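Local coordinates for SusD homolog (Bacteroides ovatus, PDB 4F53), which probably binds glycans, with mucin O-glycans the suggested ligands, as a SusD-like outer-membrane lipoprotein of a gut Bacteroides species, at residues G60-N66 against L305-Q311; Y97-F101 against V139-A144; G408-T412 against P455-P459. Residues are numbered along the deposited sequence.

Contact 1: G60-N66 against L305-Q311; sequences GYVADSN and LRRGILQ
Residues 60-66 leave helix 44-58 through a Schellman motif: Gly-60 has positive phi (90/9), where a CB would jam against the preceding carbonyl. Residues 62-64 then extend as a short strand, paired antiparallel with 261-263. Segment 305-311 is irregular, mostly extended, and turns at Gly-308 (79/24). CA atoms lie 4.5 Å apart at Ala-63/Arg-307 and 7.7 Å at Asn-66/Gln-311. Ala-63 points into the contact, with CB 3.1 Å from Leu-305 O and 3.8 Å from Leu-305 CB; Leu-305 CD2 lies 3.7 Å from Ser-65 CB. Arg-307 (chi1 m, chi2 t, chi3 m) runs back along the strand: its CG is 3.2 Å from Val-62 O, and Gly-60 CA sits over one guanidinium face, 3.5 Å from NE, which is salt-bridged to Asp-266. Water 1 donates to Asp-64 O (2.7 Å) and Arg-306 O (2.8 Å); water 3 joins Asn-66 N to Gln-311 OE1, both at 3.0 Å. A direct hydrogen bond, Gln-311 NE2 to Asn-66 OD1 (3.0 Å, 128°), is weak; Asn-66 has its stronger partner in Asp-260. No backbone hydrogen bond joins the segments, although Leu-305 bonds to Ile-263 of the neighbouring strand; waters, apolar contact and Arg-307, paired with Asp-266, largely make the contact.

Contact 2: Y97-F101 against V139-A144; sequences YPDYF and VGAANA
Residues 97-101 form one turn of helix 82-106, kinked where the N atoms of Pro-98 and Asp-99 lack bonds to the preceding turn. Segment 139-144 is an irregular bend beside it, with CA distances of 6.6 Å for Tyr-97/Ala-144 and 6.5 Å for Phe-101/Ala-141. Spaced i, i+4, Tyr-97 and Phe-101 (both chi1 m) direct CB toward the bend; their rings meet (Tyr-97 CD1 to Phe-101 CE2 3.6 Å) and leave a shallow groove into which two bumps settle. The first, Val-139 CG2, is 3.6 Å from Tyr-97 CE1 and 3.7 Å from Phe-101 CZ, with Val-139 CB over a Tyr-97 face. As the bend joins helices 110-131 and 152-173, the contact seats an interhelical loop on a neighbouring helix in a TPR-like fold. Ala-144 is the second bump, its CB 3.7 Å from Tyr-97 CD2 and near the Phe-101 ring edge. Over a Phe-101 face, Ala-141 CA makes a CH-pi contact, 3.9 Å from the ring centroid. Tyr-97 OH hydrogen-bonds Arg-120 of helix 110-131.

Contact 3: G408-T412 against P455-P459; sequences GAINT and PKLMP
This is a loop-on-loop contact, partly buried, between the chain leading to helix 423-438 and the chain leaving helix 442-452. Their touching parts, 408-412 and 456-458, run nearly antiparallel (end-to-end directions 174° apart), with the closest CA pair at Ile-410/Met-458 (5.5 Å), but no direct hydrogen bond joins them. Water 4 spans the gap instead, accepting from Asn-411 N (3.3 Å) and donating to Leu-457 O (3.0 Å). Ile-410 (chi1 m, chi2 t) supplies the apolar centre: its CG1 is 3.7 Å from CG of selenomethionine Met-458 and its CG2 3.8 Å from Lys-456 CB. Ile-410 CG2 also packs on the backbone at Lys-456 O (3.4 Å). The SE atom of Met-458 lies 3.8 Å from Gly-408 C, and an ideal CB on Gly-408 would come within 3.2 Å of it. Lys-456, all four chi angles m, curls so that CG is 3.9 Å from Thr-412 CB, while Thr-412 OG1 bonds to Glu-428. Tyr-270 touches Ile-410 and Thr-412 and hydrogen-bonds Lys-456 O. The pair thus joins two interhelical connections against helix 265-273, in the TPR-like, largely helical fold of a SusD homolog.

How the contacts relate
Contacts 1 and 3 are adjacent, their centres 15 Å apart on the same side of the chain's centre, and they touch: Arg-306 NH2 lies 2.9 Å from Pro-459 O, a probable hydrogen bond, and Gly-60 CA lies 3.9 Å from Leu-457 CD2. Asp-266 also ties them together, pairing with Arg-307 NE and accepting from Met-458 N. Glycerol, probably from the crystallisation liquor, is found near both contacts, about 3 Å from the Arg-307 side chain and about 4 Å from that of Leu-457; this could mark a pocket but does not identify a glycan site. Contact 2 falls between the two segments of contact 1 in sequence, yet is remote: centres are 36 Å from contact 1 and 42 Å from contact 3.

Contact 1: G60-N66 against L305-Q311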
loop_
_atom_site.group_PDB
_atom_site.type_symbol
_atom_site.label_atom_id
_atom_site.label_comp_id
_atom_site.label_asym_id
_atom_site.label_seq_id
_atom_site.Cartn_x
_atom_site.Cartn_y
_atom_site.Cartn_z
ATOM N N GLY A 60 6.280 -6.335 -2.440
ATOM C CA GLY A 60 7.701 -6.549 -2.655
ATOM C C GLY A 60 8.577 -5.865 -1.626
ATOM O O GLY A 60 9.798 -5.801 -1.814
ATOM N N TYR A 61 7.984 -5.309 -0.550
ATOM C CA TYR A 61 8.761 -4.570 0.482
ATOM C C TYR A 61 9.277 -5.445 1.636
ATOM O O TYR A 61 10.344 -5.172 2.171
ATOM C CB TYR A 61 7.912 -3.471 1.144
ATOM C CG TYR A 61 7.525 -2.274 0.298
ATOM C CD1 TYR A 61 8.374 -1.793 -0.701
ATOM C CD2 TYR A 61 6.381 -1.534 0.589
ATOM C CE1 TYR A 61 8.046 -0.659 -1.446
ATOM C CE2 TYR A 61 6.027 -0.423 -0.174
ATOM C CZ TYR A 61 6.878 0.024 -1.172
ATOM O OH TYR A 61 6.549 1.138 -1.895
ATOM N N VAL A 62 8.473 -6.440 2.072
ATOM C CA VAL A 62 8.785 -7.181 3.294
ATOM C C VAL A 62 8.986 -8.643 3.041
ATOM O O VAL A 62 8.229 -9.253 2.296
ATOM C CB VAL A 62 7.651 -6.964 4.360
ATOM C CG1 VAL A 62 7.943 -7.717 5.658
ATOM C CG2 VAL A 62 7.451 -5.484 4.650
ATOM N N ALA A 63 9.973 -9.228 3.754
ATOM C CA ALA A 63 10.198 -10.658 3.719
ATOM C C ALA A 63 9.982 -11.182 5.120
ATOM O O ALA A 63 10.715 -10.804 6.031
ATOM C CB ALA A 63 11.605 -10.974 3.229
ATOM N N ASP A 64 8.973 -12.036 5.309
ATOM C CA ASP A 64 8.712 -12.716 6.579
ATOM C C ASP A 64 9.972 -13.497 6.977
ATOM O O ASP A 64 10.654 -14.045 6.106
ATOM C CB ASP A 64 7.471 -13.615 6.474
ATOM C CG ASP A 64 6.204 -12.883 5.986
ATOM O OD1 ASP A 64 5.959 -11.731 6.451
ATOM O OD2 ASP A 64 5.463 -13.461 5.122
ATOM N N SER A 65 10.337 -13.440 8.273
ATOM C CA SER A 65 11.561 -14.041 8.832
ATOM C C SER A 65 11.269 -14.784 10.153
ATOM O O SER A 65 12.106 -14.810 11.049
ATOM C CB SER A 65 12.623 -12.967 9.052
ATOM O OG SER A 65 12.130 -11.950 9.905
ATOM N N ASN A 66 10.074 -15.359 10.276
ATOM C CA ASN A 66 9.705 -16.129 11.450
ATOM C C ASN A 66 10.263 -17.561 11.264
ATOM O O ASN A 66 9.915 -18.249 10.296
ATOM C CB ASN A 66 8.182 -16.108 11.652
ATOM C CG ASN A 66 7.706 -16.907 12.835
ATOM O OD1 ASN A 66 7.716 -18.127 12.823
ATOM N ND2 ASN A 66 7.268 -16.239 13.876
ATOM N N LEU A 305 16.007 -10.169 2.718
ATOM C CA LEU A 305 15.724 -11.593 2.702
ATOM C C LEU A 305 14.737 -11.892 1.544
ATOM O O LEU A 305 13.914 -11.049 1.187
ATOM C CB LEU A 305 15.136 -11.966 4.081
ATOM C CG LEU A 305 14.775 -13.412 4.375
ATOM C CD1 LEU A 305 16.016 -14.293 4.429
ATOM C CD2 LEU A 305 14.013 -13.494 5.670
ATOM N N ARG A 306 14.852 -13.076 0.941
ATOM C CA ARG A 306 13.975 -13.492 -0.133
ATOM C C ARG A 306 12.527 -13.611 0.390
ATOM O O ARG A 306 12.303 -14.168 1.478
ATOM C CB ARG A 306 14.460 -14.840 -0.710
ATOM C CG ARG A 306 13.696 -15.337 -1.939
ATOM C CD ARG A 306 14.040 -14.550 -3.200
ATOM N NE ARG A 306 13.205 -14.973 -4.324
ATOM C CZ ARG A 306 13.533 -15.933 -5.177
ATOM N NH1 ARG A 306 14.699 -16.562 -5.065
ATOM N NH2 ARG A 306 12.698 -16.284 -6.137
ATOM N N ARG A 307 11.566 -13.040 -0.358
ATOM C CA ARG A 307 10.143 -13.146 -0.007
ATOM C C ARG A 307 9.628 -14.508 -0.449
ATOM O O ARG A 307 10.104 -15.037 -1.461
ATOM C CB ARG A 307 9.312 -12.034 -0.661
ATOM C CG ARG A 307 9.641 -10.613 -0.220
ATOM C CD ARG A 307 8.842 -9.595 -1.034
ATOM N NE ARG A 307 9.243 -9.663 -2.444
ATOM C CZ ARG A 307 8.481 -10.116 -3.427
ATOM N NH1 ARG A 307 7.205 -10.410 -3.204
ATOM N NH2 ARG A 307 8.972 -10.232 -4.650
ATOM N N GLY A 308 8.656 -15.051 0.282
ATOM C CA GLY A 308 8.048 -16.321 -0.073
ATOM C C GLY A 308 8.824 -17.567 0.297
ATOM O O GLY A 308 8.614 -18.614 -0.317
ATOM N N ILE A 309 9.710 -17.484 1.297
ATOM C CA ILE A 309 10.413 -18.679 1.803
ATOM C C ILE A 309 9.365 -19.489 2.588
ATOM O O ILE A 309 8.630 -18.911 3.389
ATOM C CB ILE A 309 11.667 -18.332 2.654
ATOM C CG1 ILE A 309 12.746 -17.597 1.813
ATOM C CG2 ILE A 309 12.227 -19.595 3.341
ATOM C CD1 ILE A 309 13.865 -16.908 2.655
ATOM N N LEU A 310 9.232 -20.782 2.302
ATOM C CA LEU A 310 8.230 -21.610 2.966
ATOM C C LEU A 310 8.543 -21.707 4.436
ATOM O O LEU A 310 9.712 -21.836 4.816
ATOM C CB LEU A 310 8.161 -23.027 2.340
ATOM C CG LEU A 310 6.887 -23.863 2.607
ATOM C CD1 LEU A 310 5.712 -23.425 1.698
ATOM C CD2 LEU A 310 7.149 -25.352 2.359
ATOM N N GLN A 311 7.492 -21.630 5.266
ATOM C CA GLN A 311 7.599 -21.807 6.710
ATOM C C GLN A 311 8.263 -23.154 6.970
ATOM O O GLN A 311 7.855 -24.160 6.379
ATOM C CB GLN A 311 6.207 -21.725 7.362
ATOM C CG GLN A 311 6.243 -21.406 8.848
ATOM C CD GLN A 311 6.597 -19.977 9.192
ATOM O OE1 GLN A 311 6.604 -19.074 8.351
ATOM N NE2 GLN A 311 6.935 -19.749 10.456
HETATM O O HOH W 1 10.379 -14.679 3.446
HETATM O O HOH W 2 7.867 -13.919 2.633
HETATM O O HOH W 3 8.102 -16.451 8.262
#

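Contact 2: Y97-F101 against V139-A144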
loop_
_atom_site.group_PDB
_atom_site.type_symbol
_atom_site.label_atom_id
_atom_site.label_comp_id
_atom_site.label_asym_id
_atom_site.label_seq_id
_atom_site.Cartn_x
_atom_site.Cartn_y
_atom_site.Cartn_z
ATOM N N TYR A 97 -17.189 0.296 10.977
ATOM C CA TYR A 97 -18.609 0.626 10.892
ATOM C C TYR A 97 -19.353 0.910 12.206
ATOM O O TYR A 97 -20.101 1.897 12.185
ATOM C CB TYR A 97 -19.374 -0.371 10.031
ATOM C CG TYR A 97 -19.211 -0.031 8.562
ATOM C CD1 TYR A 97 -19.778 1.121 8.024
ATOM C CD2 TYR A 97 -18.402 -0.804 7.732
ATOM C CE1 TYR A 97 -19.599 1.460 6.685
ATOM C CE2 TYR A 97 -18.254 -0.499 6.380
ATOM C CZ TYR A 97 -18.843 0.641 5.860
ATOM O OH TYR A 97 -18.660 0.981 4.529
ATOM N N PRO A 98 -19.181 0.202 13.349
ATOM C CA PRO A 98 -19.932 0.605 14.552
ATOM C C PRO A 98 -19.648 2.072 14.943
ATOM O O PRO A 98 -20.605 2.806 15.191
ATOM C CB PRO A 98 -19.469 -0.399 15.615
ATOM C CG PRO A 98 -19.046 -1.590 14.838
ATOM C CD PRO A 98 -18.382 -1.012 13.615
ATOM N N ASP A 99 -18.366 2.530 14.883
ATOM C CA ASP A 99 -18.007 3.919 15.209
ATOM C C ASP A 99 -18.522 4.904 14.161
ATOM O O ASP A 99 -18.968 6.001 14.516
ATOM C CB ASP A 99 -16.495 4.075 15.380
ATOM C CG ASP A 99 -15.950 3.563 16.708
ATOM O OD1 ASP A 99 -16.748 3.058 17.532
ATOM O OD2 ASP A 99 -14.728 3.686 16.935
ATOM N N TYR A 100 -18.461 4.515 12.873
ATOM C CA TYR A 100 -18.933 5.331 11.759
ATOM C C TYR A 100 -20.440 5.622 11.915
ATOM O O TYR A 100 -20.853 6.787 11.853
ATOM C CB TYR A 100 -18.618 4.637 10.424
ATOM C CG TYR A 100 -19.281 5.246 9.214
ATOM C CD1 TYR A 100 -18.732 6.357 8.579
ATOM C CD2 TYR A 100 -20.455 4.708 8.694
ATOM C CE1 TYR A 100 -19.334 6.916 7.455
ATOM C CE2 TYR A 100 -21.072 5.264 7.576
ATOM C CZ TYR A 100 -20.513 6.370 6.962
ATOM O OH TYR A 100 -21.131 6.899 5.855
ATOM N N PHE A 101 -21.244 4.584 12.155
ATOM C CA PHE A 101 -22.692 4.758 12.331
ATOM C C PHE A 101 -22.998 5.564 13.597
ATOM O O PHE A 101 -23.908 6.391 13.586
ATOM C CB PHE A 101 -23.406 3.392 12.370
ATOM C CG PHE A 101 -23.369 2.646 11.054
ATOM C CD1 PHE A 101 -23.834 3.240 9.883
ATOM C CD2 PHE A 101 -22.946 1.320 11.000
ATOM C CE1 PHE A 101 -23.813 2.546 8.671
ATOM C CE2 PHE A 101 -22.929 0.626 9.783
ATOM C CZ PHE A 101 -23.352 1.246 8.629
ATOM N N VAL A 139 -24.578 -1.335 3.279
ATOM C CA VAL A 139 -24.182 -1.805 4.611
ATOM C C VAL A 139 -25.248 -1.408 5.659
ATOM O O VAL A 139 -25.690 -0.248 5.713
ATOM C CB VAL A 139 -22.754 -1.390 5.066
ATOM C CG1 VAL A 139 -21.683 -2.007 4.176
ATOM C CG2 VAL A 139 -22.600 0.124 5.139
ATOM N N GLY A 140 -25.675 -2.409 6.430
ATOM C CA GLY A 140 -26.640 -2.245 7.506
ATOM C C GLY A 140 -25.951 -1.806 8.780
ATOM O O GLY A 140 -24.772 -2.114 8.989
ATOM N N ALA A 141 -26.678 -1.089 9.653
ATOM C CA ALA A 141 -26.126 -0.621 10.926
ATOM C C ALA A 141 -25.967 -1.777 11.922
ATOM O O ALA A 141 -25.126 -1.686 12.818
ATOM C CB ALA A 141 -27.005 0.470 11.513
ATOM N N ALA A 142 -26.734 -2.876 11.730
ATOM C CA ALA A 142 -26.724 -4.061 12.592
ATOM C C ALA A 142 -25.443 -4.903 12.414
ATOM O O ALA A 142 -24.717 -5.104 13.390
ATOM C CB ALA A 142 -27.959 -4.915 12.325
ATOM N N ASN A 143 -25.182 -5.405 11.187
ATOM C CA ASN A 143 -24.006 -6.220 10.845
ATOM C C ASN A 143 -23.584 -5.838 9.429
ATOM O O ASN A 143 -24.025 -6.460 8.450
ATOM C CB ASN A 143 -24.330 -7.724 10.981
ATOM C CG ASN A 143 -23.191 -8.689 10.722
ATOM O OD1 ASN A 143 -22.073 -8.315 10.370
ATOM N ND2 ASN A 143 -23.458 -9.976 10.894
ATOM N N ALA A 144 -22.770 -4.765 9.333
ATOM C CA ALA A 144 -22.284 -4.129 8.106
ATOM C C ALA A 144 -21.887 -5.103 6.984
ATOM O O ALA A 144 -22.378 -4.940 5.878
ATOM C CB ALA A 144 -21.112 -3.221 8.426
#

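Contact 3: G408-T412 against P455-P459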
loop_
_atom_site.group_PDB
_atom_site.type_symbol
_atom_site.label_atom_id
_atom_site.label_comp_id
_atom_site.label_asym_id
_atom_site.label_seq_id
_atom_site.Cartn_x
_atom_site.Cartn_y
_atom_site.Cartn_z
ATOM N N GLY A 408 18.354 -15.308 -6.705
ATOM C CA GLY A 408 17.463 -15.160 -7.843
ATOM C C GLY A 408 17.816 -13.912 -8.613
ATOM O O GLY A 408 18.856 -13.301 -8.354
ATOM N N ALA A 409 16.975 -13.524 -9.581
ATOM C CA ALA A 409 17.274 -12.331 -10.356
ATOM C C ALA A 409 16.032 -11.606 -10.773
ATOM O O ALA A 409 15.046 -12.244 -11.141
ATOM C CB ALA A 409 18.089 -12.690 -11.585
ATOM N N ILE A 410 16.070 -10.265 -10.674
ATOM C CA ILE A 410 15.011 -9.378 -11.151
ATOM C C ILE A 410 15.344 -9.093 -12.618
ATOM O O ILE A 410 16.455 -8.650 -12.923
ATOM C CB ILE A 410 14.832 -8.085 -10.307
ATOM C CG1 ILE A 410 14.380 -8.417 -8.862
ATOM C CG2 ILE A 410 13.824 -7.145 -10.997
ATOM C CD1 ILE A 410 14.657 -7.376 -7.854
ATOM N N ASN A 411 14.429 -9.378 -13.520
ATOM C CA ASN A 411 14.731 -9.136 -14.927
ATOM C C ASN A 411 14.192 -7.768 -15.355
ATOM O O ASN A 411 13.015 -7.639 -15.721
ATOM C CB ASN A 411 14.199 -10.284 -15.792
ATOM C CG ASN A 411 14.803 -11.629 -15.382
ATOM O OD1 ASN A 411 16.039 -11.822 -15.327
ATOM N ND2 ASN A 411 13.938 -12.572 -15.018
ATOM N N THR A 412 15.047 -6.736 -15.254
ATOM C CA THR A 412 14.679 -5.357 -15.620
ATOM C C THR A 412 15.922 -4.565 -15.982
ATOM O O THR A 412 16.978 -4.800 -15.404
ATOM C CB THR A 412 13.886 -4.631 -14.472
ATOM O OG1 THR A 412 13.553 -3.339 -14.936
ATOM C CG2 THR A 412 14.715 -4.419 -13.186
ATOM N N PRO A 455 7.097 -2.206 -9.868
ATOM C CA PRO A 455 8.412 -2.626 -10.413
ATOM C C PRO A 455 8.431 -4.127 -10.686
ATOM O O PRO A 455 7.596 -4.875 -10.149
ATOM C CB PRO A 455 9.387 -2.258 -9.270
ATOM C CG PRO A 455 8.560 -2.525 -8.044
ATOM C CD PRO A 455 7.165 -2.016 -8.397
ATOM N N LYS A 456 9.390 -4.579 -11.483
ATOM C CA LYS A 456 9.562 -6.026 -11.676
ATOM C C LYS A 456 10.040 -6.615 -10.333
ATOM O O LYS A 456 10.911 -6.039 -9.689
ATOM C CB LYS A 456 10.552 -6.347 -12.824
ATOM C CG LYS A 456 10.181 -5.760 -14.184
ATOM C CD LYS A 456 8.782 -6.133 -14.698
ATOM C CE LYS A 456 8.571 -7.599 -15.034
ATOM N NZ LYS A 456 9.372 -8.034 -16.209
ATOM N N LEU A 457 9.381 -7.660 -9.859
ATOM C CA LEU A 457 9.717 -8.318 -8.602
ATOM C C LEU A 457 10.129 -9.763 -8.850
ATOM O O LEU A 457 9.796 -10.346 -9.892
ATOM C CB LEU A 457 8.503 -8.301 -7.630
ATOM C CG LEU A 457 7.966 -6.945 -7.143
ATOM C CD1 LEU A 457 6.659 -7.143 -6.400
ATOM C CD2 LEU A 457 9.008 -6.222 -6.283
HETATM N N MSE A 458 10.864 -10.346 -7.899
HETATM C CA MSE A 458 11.209 -11.757 -7.987
HETATM C C MSE A 458 9.967 -12.582 -7.653
HETATM O O MSE A 458 9.153 -12.138 -6.836
HETATM C CB MSE A 458 12.357 -12.094 -7.029
HETATM C CG MSE A 458 13.706 -11.839 -7.648
HETATM SE SE MSE A 458 15.196 -12.149 -6.440
HETATM C CE MSE A 458 15.022 -10.588 -5.303
ATOM N N PRO A 459 9.755 -13.769 -8.245
ATOM C CA PRO A 459 8.617 -14.571 -7.793
ATOM C C PRO A 459 8.881 -15.096 -6.371
ATOM O O PRO A 459 10.044 -15.137 -5.919
ATOM C CB PRO A 459 8.565 -15.693 -8.824
ATOM C CG PRO A 459 9.985 -15.871 -9.246
ATOM C CD PRO A 459 10.577 -14.497 -9.242
HETATM O O HOH W 4 11.525 -10.258 -12.283
#